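Local coordinates for glyoxalase family protein (PDB 2P7Q) that catalyses the manganese-dependent hydration of the antibiotic fosfomycin to a vicinal diol and thereby confers resistance to the drug, at the [(1S,2S)-1,2-dihydroxypropyl]phosphonic acid site. Residues are numbered along the deposited sequence; one frame, centred on the assembly and turned at random. Chains: chain A/B, Glyoxalase family protein.

The [(1S,2S)-1,2-dihydroxypropyl]phosphonic acid site. Residues chain A 67, 69, 97, 103, 106, 108, 118, 120, 127; chain B 7, 9, 44, 55, 57. With GG6 ([(1S,2S)-1,2-dihydroxypropyl]phosphonic acid), chain C; MN (manganese (II) ion), chain D.
The diol product of fosfomycin hydration lies almost fully buried in the metal site of a glyoxalase-family (vicinal oxygen chelate) dimer, a pocket built from both chains. It chelates Mn(II) through its C2 hydroxyl, O1, 2.1 Å from MN, and phosphonate oxygen O5, 2.2 Å away. NE2 of A:His69, NE2 of B:His7 and carboxylate OE1 of A:Glu118 also bind, between square pyramidal and trigonal bipyramidal; the phenol OH of A:Tyr108 is a longer contact that may belong to the shell. Both histidines hold CG between backbone N and carbonyl carbon (chi1 60° and 63°), presenting NE2 to the metal. A:Tyr108 OH donates to O1 at 2.7 Å, and A:Glu118 OE2, 2.8 Å from O1, can accept a hydrogen bond from it. A:Tyr67 OH meets O5 at 3.0 Å and accepts from the C1 hydroxyl O2. Weak hydrogen bonds run from B:Cys55 SG to O3 and B:Thr9 OG1 to O5. B:Glu44, the likely general base, extended beyond CG, brings OE2 towards phosphonate O4, while methyl C3 packs against CE1 of A:His120.

Behind this shell, A:His69 ND1 donates to the carbonyl O of A:Tyr67 at 2.6 Å, fixing the imidazole's rotation. Its ring is clamped between A:Tyr108 CE2, over the centre of one face, and B:Thr9 CB on the other. A:Arg97 NH2 sits over the rim of A:Tyr67's face opposite A:His69. A:His120 ND1 donates in its ring plane to A:Ser106 OG, which hydrogen-bonds the anti lone pair of A:Glu118 OE2 at 2.8 Å, steadying the carboxylate.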
# COMPACT_ATOMS: atom_id res chain seq x y z
N TYR A 67 -9.97 6.03 3.27
CA TYR A 67 -9.85 4.73 3.89
C TYR A 67 -8.82 3.87 3.19
O TYR A 67 -8.60 2.73 3.58
CB TYR A 67 -11.20 4.03 3.95
CG TYR A 67 -11.19 2.78 4.81
CD1 TYR A 67 -10.65 2.81 6.10
CD2 TYR A 67 -11.71 1.58 4.34
CE1 TYR A 67 -10.61 1.65 6.89
CE2 TYR A 67 -11.68 0.42 5.12
CZ TYR A 67 -11.13 0.46 6.39
OH TYR A 67 -11.08 -0.69 7.15
N HIS A 69 -5.57 2.29 2.76
CA HIS A 69 -4.53 2.07 3.76
C HIS A 69 -3.60 0.90 3.50
O HIS A 69 -3.87 0.02 2.67
CB HIS A 69 -5.13 1.93 5.17
CG HIS A 69 -6.09 0.79 5.32
ND1 HIS A 69 -7.43 0.90 5.04
CD2 HIS A 69 -5.90 -0.48 5.77
CE1 HIS A 69 -8.03 -0.25 5.31
NE2 HIS A 69 -7.13 -1.10 5.76
N ARG A 97 -12.70 -0.07 15.13
CA ARG A 97 -13.61 -0.26 14.01
C ARG A 97 -14.48 -1.50 14.28
O ARG A 97 -14.01 -2.48 14.86
CB ARG A 97 -12.77 -0.45 12.75
CG ARG A 97 -13.50 -0.26 11.46
CD ARG A 97 -12.54 -0.41 10.30
NE ARG A 97 -13.21 -0.21 9.02
CZ ARG A 97 -13.71 0.96 8.62
NH1 ARG A 97 -13.61 2.03 9.40
NH2 ARG A 97 -14.33 1.05 7.45
N GLU A 103 -12.64 -11.64 13.40
CA GLU A 103 -11.84 -10.62 12.73
C GLU A 103 -10.92 -10.11 13.83
O GLU A 103 -11.39 -9.58 14.84
CB GLU A 103 -12.77 -9.51 12.22
CG GLU A 103 -12.14 -8.45 11.33
CD GLU A 103 -13.18 -7.48 10.76
OE1 GLU A 103 -12.80 -6.51 10.06
OE2 GLU A 103 -14.38 -7.70 11.01
N SER A 106 -7.40 -4.52 15.41
CA SER A 106 -6.58 -3.65 14.55
C SER A 106 -6.33 -2.29 15.21
O SER A 106 -7.09 -1.86 16.08
CB SER A 106 -7.27 -3.40 13.21
OG SER A 106 -7.40 -4.57 12.43
N TYR A 108 -5.53 1.63 13.94
CA TYR A 108 -5.43 2.53 12.78
C TYR A 108 -4.86 3.85 13.26
O TYR A 108 -5.12 4.27 14.39
CB TYR A 108 -6.80 2.73 12.13
CG TYR A 108 -7.21 1.61 11.18
CD1 TYR A 108 -8.12 0.62 11.55
CD2 TYR A 108 -6.70 1.57 9.88
CE1 TYR A 108 -8.52 -0.38 10.65
CE2 TYR A 108 -7.09 0.58 8.98
CZ TYR A 108 -8.00 -0.39 9.36
OH TYR A 108 -8.38 -1.34 8.44
N GLU A 118 -2.10 0.82 9.47
CA GLU A 118 -2.77 -0.14 10.32
C GLU A 118 -1.86 -1.27 10.74
O GLU A 118 -1.05 -1.74 9.96
CB GLU A 118 -3.99 -0.74 9.61
CG GLU A 118 -4.46 -2.06 10.23
CD GLU A 118 -5.61 -2.69 9.46
OE1 GLU A 118 -5.64 -2.51 8.22
OE2 GLU A 118 -6.46 -3.36 10.09
N HIS A 120 -2.43 -4.83 11.93
CA HIS A 120 -3.46 -5.86 12.02
C HIS A 120 -3.01 -7.12 12.73
O HIS A 120 -1.93 -7.65 12.47
CB HIS A 120 -3.95 -6.20 10.60
CG HIS A 120 -5.10 -7.16 10.55
ND1 HIS A 120 -6.32 -6.91 11.15
CD2 HIS A 120 -5.24 -8.35 9.92
CE1 HIS A 120 -7.15 -7.90 10.89
NE2 HIS A 120 -6.52 -8.79 10.14
N ARG A 127 -10.50 -15.03 8.32
CA ARG A 127 -11.45 -14.13 7.66
C ARG A 127 -12.14 -14.79 6.47
O ARG A 127 -12.98 -14.18 5.81
CB ARG A 127 -10.70 -12.87 7.21
CG ARG A 127 -11.55 -11.77 6.62
CD ARG A 127 -12.54 -11.23 7.63
NE ARG A 127 -13.04 -9.92 7.22
CZ ARG A 127 -12.33 -8.80 7.27
NH1 ARG A 127 -11.08 -8.82 7.72
NH2 ARG A 127 -12.88 -7.66 6.87
N HIS B 7 -1.85 -6.55 4.36
CA HIS B 7 -2.65 -6.29 3.17
C HIS B 7 -2.74 -4.81 2.83
O HIS B 7 -2.40 -3.96 3.64
CB HIS B 7 -4.06 -6.81 3.38
CG HIS B 7 -4.79 -6.13 4.49
ND1 HIS B 7 -4.77 -6.59 5.79
CD2 HIS B 7 -5.56 -5.01 4.50
CE1 HIS B 7 -5.49 -5.78 6.56
NE2 HIS B 7 -5.98 -4.82 5.80
N THR B 9 -5.53 -1.96 1.27
CA THR B 9 -6.93 -1.72 0.96
C THR B 9 -7.11 -0.47 0.12
O THR B 9 -6.64 0.61 0.48
CB THR B 9 -7.75 -1.59 2.25
OG1 THR B 9 -7.82 -2.86 2.89
CG2 THR B 9 -9.14 -1.07 1.95
N GLU B 44 -17.20 -5.27 -0.78
CA GLU B 44 -15.76 -5.44 -0.75
C GLU B 44 -15.37 -6.76 -1.37
O GLU B 44 -16.19 -7.66 -1.53
CB GLU B 44 -15.23 -5.35 0.69
CG GLU B 44 -16.03 -6.14 1.70
CD GLU B 44 -15.50 -5.93 3.11
OE1 GLU B 44 -16.14 -6.41 4.08
OE2 GLU B 44 -14.43 -5.30 3.25
N CYS B 55 -7.25 -5.92 -0.66
CA CYS B 55 -8.66 -5.67 -0.40
C CYS B 55 -9.16 -4.44 -1.16
O CYS B 55 -8.56 -3.37 -1.10
CB CYS B 55 -8.87 -5.50 1.10
SG CYS B 55 -10.48 -4.78 1.54
N MET B 57 -12.47 -1.98 -1.67
CA MET B 57 -13.74 -1.61 -1.08
C MET B 57 -14.37 -0.50 -1.92
O MET B 57 -13.67 0.28 -2.55
CB MET B 57 -13.55 -1.15 0.37
CG MET B 57 -14.84 -1.07 1.17
SD MET B 57 -14.61 -0.50 2.86
CE MET B 57 -14.08 -1.99 3.63
O1 GG6 C . -8.56 -4.08 8.32
C2 GG6 C . -9.45 -5.21 8.08
C3 GG6 C . -9.93 -5.79 9.46
C1 GG6 C . -10.70 -4.78 7.22
O2 GG6 C . -11.46 -3.79 7.90
P GG6 C . -10.25 -4.11 5.64
O3 GG6 C . -9.44 -5.17 4.83
O4 GG6 C . -11.45 -3.77 4.94
O5 GG6 C . -9.36 -2.81 5.80
MN MN D . -7.44 -3.22 6.74